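Local coordinates for protein aromatic-amino-acid aminotransferase (Burkholderia pseudomallei, PDB 4F4E) that carries covalently bound pyridoxal phosphate and probably transfers amino groups between aromatic amino acids such as tyrosine and 2-oxoglutarate, at residues 99-102 against 103-107; 111-115 against 116-120. All coordinates share one frame; numbering follows the deposited sequence.

Interaction 1 of 2, residues 99-102 against 103-107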
loop_
_atom_site.group_PDB
_atom_site.type_symbol
_atom_site.label_atom_id
_atom_site.label_comp_id
_atom_site.label_asym_id
_atom_site.label_seq_id
_atom_site.Cartn_x
_atom_site.Cartn_y
_atom_site.Cartn_z
ATOM N N ALA A 99 0.735 -2.982 -18.681
ATOM C CA ALA A 99 0.331 -3.350 -20.040
ATOM C C ALA A 99 -0.360 -4.696 -20.141
ATOM O O ALA A 99 -1.312 -4.828 -20.889
ATOM C CB ALA A 99 1.544 -3.328 -20.973
ATOM N N SER A 100 0.147 -5.699 -19.439
ATOM C CA SER A 100 -0.474 -7.030 -19.432
ATOM C C SER A 100 -1.844 -7.015 -18.794
ATOM O O SER A 100 -2.758 -7.746 -19.226
ATOM C CB SER A 100 0.415 -8.039 -18.674
ATOM O OG SER A 100 1.601 -8.300 -19.367
ATOM N N VAL A 101 -2.020 -6.213 -17.741
ATOM C CA VAL A 101 -3.349 -6.092 -17.108
ATOM C C VAL A 101 -4.354 -5.557 -18.111
ATOM O O VAL A 101 -5.470 -6.052 -18.192
ATOM C CB VAL A 101 -3.288 -5.195 -15.852
ATOM C CG1 VAL A 101 -4.671 -4.614 -15.468
ATOM C CG2 VAL A 101 -2.608 -5.925 -14.684
ATOM N N GLN A 102 -3.976 -4.534 -18.873
ATOM C CA GLN A 102 -4.905 -3.930 -19.832
ATOM C C GLN A 102 -5.337 -4.921 -20.875
ATOM O O GLN A 102 -6.496 -4.944 -21.251
ATOM C CB GLN A 102 -4.285 -2.761 -20.585
ATOM C CG GLN A 102 -3.971 -1.636 -19.743
ATOM C CD GLN A 102 -3.437 -0.456 -20.498
ATOM O OE1 GLN A 102 -3.027 -0.539 -21.697
ATOM N NE2 GLN A 102 -3.481 0.665 -19.840
ATOM N N LYS A 103 -4.403 -5.724 -21.360
ATOM C CA LYS A 103 -4.737 -6.752 -22.350
ATOM C C LYS A 103 -5.602 -7.843 -21.765
ATOM O O LYS A 103 -6.482 -8.405 -22.444
ATOM C CB LYS A 103 -3.456 -7.296 -23.004
ATOM C CG LYS A 103 -2.877 -6.200 -23.922
ATOM C CD LYS A 103 -1.730 -6.640 -24.817
ATOM C CE LYS A 103 -1.314 -5.517 -25.810
ATOM N NZ LYS A 103 -0.176 -5.989 -26.686
ATOM N N LEU A 104 -5.361 -8.178 -20.502
ATOM C CA LEU A 104 -6.162 -9.222 -19.856
ATOM C C LEU A 104 -7.608 -8.742 -19.720
ATOM O O LEU A 104 -8.556 -9.506 -19.957
ATOM C CB LEU A 104 -5.536 -9.545 -18.481
ATOM C CG LEU A 104 -6.175 -10.672 -17.696
ATOM C CD1 LEU A 104 -6.024 -12.017 -18.419
ATOM C CD2 LEU A 104 -5.530 -10.757 -16.306
ATOM N N LEU A 105 -7.780 -7.470 -19.394
ATOM C CA LEU A 105 -9.116 -6.885 -19.233
ATOM C C LEU A 105 -9.857 -6.615 -20.519
ATOM O O LEU A 105 -11.043 -6.878 -20.603
ATOM C CB LEU A 105 -9.074 -5.581 -18.426
ATOM C CG LEU A 105 -8.599 -5.774 -16.981
ATOM C CD1 LEU A 105 -8.310 -4.428 -16.303
ATOM C CD2 LEU A 105 -9.580 -6.551 -16.099
ATOM N N LEU A 106 -9.153 -6.084 -21.520
ATOM C CA LEU A 106 -9.773 -5.502 -22.703
ATOM C C LEU A 106 -9.609 -6.345 -23.919
ATOM O O LEU A 106 -10.370 -6.153 -24.857
ATOM C CB LEU A 106 -9.252 -4.062 -22.976
ATOM C CG LEU A 106 -9.488 -3.126 -21.793
ATOM C CD1 LEU A 106 -8.886 -1.717 -21.977
ATOM C CD2 LEU A 106 -10.974 -3.047 -21.426
ATOM N N GLY A 107 -8.644 -7.274 -23.911
ATOM C CA GLY A 107 -8.368 -8.083 -25.094
ATOM C C GLY A 107 -7.102 -7.625 -25.769
ATOM O O GLY A 107 -6.772 -6.447 -25.753
#

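Interaction 2 of 2, residues 111-115 against 116-120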
loop_
_atom_site.group_PDB
_atom_site.type_symbol
_atom_site.label_atom_id
_atom_site.label_comp_id
_atom_site.label_asym_id
_atom_site.label_seq_id
_atom_site.Cartn_x
_atom_site.Cartn_y
_atom_site.Cartn_z
ATOM N N PRO A 111 -8.928 -1.549 -29.492
ATOM C CA PRO A 111 -8.626 -0.285 -30.126
ATOM C C PRO A 111 -8.351 0.822 -29.113
ATOM O O PRO A 111 -7.709 1.790 -29.464
ATOM C CB PRO A 111 -9.893 0.055 -30.932
ATOM C CG PRO A 111 -10.837 -1.034 -30.720
ATOM C CD PRO A 111 -10.332 -1.954 -29.663
ATOM N N LEU A 112 -8.893 0.709 -27.891
ATOM C CA LEU A 112 -8.586 1.705 -26.866
ATOM C C LEU A 112 -7.120 1.634 -26.449
ATOM O O LEU A 112 -6.424 2.658 -26.348
ATOM C CB LEU A 112 -9.507 1.534 -25.663
ATOM C CG LEU A 112 -10.996 1.717 -25.935
ATOM C CD1 LEU A 112 -11.744 1.522 -24.608
ATOM C CD2 LEU A 112 -11.276 3.085 -26.536
ATOM N N ILE A 113 -6.607 0.426 -26.271
ATOM C CA ILE A 113 -5.201 0.304 -25.982
ATOM C C ILE A 113 -4.388 0.836 -27.140
ATOM O O ILE A 113 -3.448 1.590 -26.926
ATOM C CB ILE A 113 -4.774 -1.147 -25.697
ATOM C CG1 ILE A 113 -5.509 -1.685 -24.477
ATOM C CG2 ILE A 113 -3.240 -1.213 -25.509
ATOM C CD1 ILE A 113 -5.262 -3.165 -24.242
ATOM N N ALA A 114 -4.731 0.452 -28.371
ATOM C CA ALA A 114 -3.957 0.889 -29.548
ATOM C C ALA A 114 -3.922 2.412 -29.673
ATOM O O ALA A 114 -2.948 2.955 -30.174
ATOM C CB ALA A 114 -4.490 0.267 -30.840
ATOM N N ALA A 115 -4.992 3.082 -29.230
ATOM C CA ALA A 115 -5.130 4.548 -29.348
ATOM C C ALA A 115 -4.542 5.283 -28.136
ATOM O O ALA A 115 -4.630 6.505 -28.048
ATOM C CB ALA A 115 -6.611 4.941 -29.509
ATOM N N GLY A 116 -3.964 4.536 -27.193
ATOM C CA GLY A 116 -3.387 5.128 -25.995
ATOM C C GLY A 116 -4.359 5.765 -25.037
ATOM O O GLY A 116 -4.027 6.721 -24.326
ATOM N N ARG A 117 -5.577 5.269 -25.036
ATOM C CA ARG A 117 -6.637 5.870 -24.272
ATOM C C ARG A 117 -6.814 5.242 -22.899
ATOM O O ARG A 117 -7.621 5.759 -22.132
ATOM C CB ARG A 117 -7.950 5.801 -25.059
ATOM C CG ARG A 117 -8.023 6.847 -26.131
ATOM C CD ARG A 117 -9.235 6.663 -27.032
ATOM N NE ARG A 117 -10.474 6.666 -26.279
ATOM C CZ ARG A 117 -11.683 6.495 -26.804
ATOM N NH1 ARG A 117 -11.825 6.335 -28.102
ATOM N NH2 ARG A 117 -12.765 6.488 -26.016
ATOM N N VAL A 118 -6.110 4.140 -22.581
ATOM C CA VAL A 118 -6.266 3.464 -21.290
ATOM C C VAL A 118 -5.074 3.739 -20.390
ATOM O O VAL A 118 -3.912 3.583 -20.799
ATOM C CB VAL A 118 -6.419 1.940 -21.460
ATOM C CG1 VAL A 118 -6.860 1.276 -20.146
ATOM C CG2 VAL A 118 -7.393 1.655 -22.604
ATOM N N VAL A 119 -5.384 4.147 -19.173
ATOM C CA VAL A 119 -4.429 4.388 -18.105
ATOM C C VAL A 119 -4.557 3.249 -17.126
ATOM O O VAL A 119 -5.660 2.948 -16.692
ATOM C CB VAL A 119 -4.803 5.711 -17.374
ATOM C CG1 VAL A 119 -3.933 5.896 -16.140
ATOM C CG2 VAL A 119 -4.679 6.902 -18.327
ATOM N N THR A 120 -3.445 2.605 -16.799
ATOM C CA THR A 120 -3.392 1.568 -15.781
ATOM C C THR A 120 -2.267 1.784 -14.812
ATOM O O THR A 120 -1.103 1.947 -15.227
ATOM C CB THR A 120 -3.271 0.172 -16.412
ATOM O OG1 THR A 120 -4.420 -0.055 -17.244
ATOM C CG2 THR A 120 -3.194 -0.906 -15.331
#

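Interaction 1 of 2, residues 99-102 against 103-107
Val101 and Leu105 touch along one side of helix 95-106, one turn apart. Val101 CG1 meets Leu105 CD1 at 3.7 Å. The two side chains lie side by side and point the same way. In Val101, CG1 stands anti to the backbone N (chi1 159°), which carries this methyl toward the next turn. Leu105 also leans on the backbone. Its CG lies 3.4 Å from Val101 O, the same oxygen that accepts a hydrogen bond from Leu105 N at 3.0 Å. Leu106 repeats this at the next position: its N bonds to Gln102 O at 2.9 Å, and its CB rests 3.4 Å from that oxygen. Leu104 N to Ser100 O is a bond of the same i to i+4 kind. The bond from Lys103 N to Ala99 O is the longest of the four, at 3.3 Å. Gly107 N closes the helix on Lys103 O at 2.8 Å. Gly107 then leaves helical geometry with positive phi (105°), a backbone shape in which a CB would crowd the carbonyl oxygen of Leu106.

Farther out, Val101 and Leu105 pack on strands 261-266 and 278-284 of the large mixed sheet. Leu104 reaches Ile244 and Phe267, while its carbonyl oxygen accepts from Gln238 and Arg252, and Arg252 also bonds to Leu105 O. Ser100 OG bonds back to Ala96 O, and the Gln102 amide is bonded to Thr120. The chemistry is thus divided: aliphatic branches seat the helix on the sheet, while outside side-chain donors take up carbonyls of its last turn.

Interaction 2 of 2, residues 111-115 against 116-120
Leu112 lays its CD2 methyl over one face of the Arg117 guanidinium. Leu112 CD2 sits above the centre of the flat group, 3.4 Å from Arg117 CZ, so this is an apolar CH contact with the face. Arg117 comes back over the leucine because its chain bends at chi3 (57°). On the way its CD passes the methyl of Ala115, with CD to Ala115 CB at 4.0 Å. The guanidinium nitrogens are held from elsewhere: NE bonds to Thr285 O and NH2 to Asn258 OD1. Bonds from two of its nitrogens probably limit rotation of the group and help keep this face over Leu112.

The backbone of the turn is a Schellman motif that ends helix 111-114. Arg117 N bonds to Leu112 O at 3.0 Å, nearly straight at 167°. Gly116 N bonds to Ile113 O, also at 3.0 Å, but approaches from above the carbonyl plane. Gly116 has positive phi, and a CB there would clash with Ala115 O. Past the turn, Val118 points back at the helix. Its CG2 packs against Leu112 CB at 3.7 Å and more loosely against Ile113 CG1 at 4.3 Å.

At the start of the short helix, Ser110 OG accepts from Ile113 N. Leu112 also touches Ile284 on strand 278-284, and Ile113 lies on Gln102 and Lys103 of helix 95-106. The helix therefore sits between that longer helix and the end of the sheet, and the turn delivers the chain into strand 118-124, which runs antiparallel beside strand 278-284.

How the interactions relate
From the N terminus the chain first meets interaction 1, the last turns of helix 95-106. It then passes through a short linker into helix 111-114, where interaction 2 turns it into strand 118-124. The two are in series. Each closes only a local turn, and they neither nest nor cross. Their centres lie 10 Å apart, and they touch directly. Gln102 NE2 probably bonds to Thr120 OG1 at 2.9 Å. Leu106 CD1 packs on Val118 CG2, and Ile113 CD1 rests on Gln102 O. The helix end, the short helix and strand 118-124, outermost in the mixed sheet of this chain, are thereby tied together.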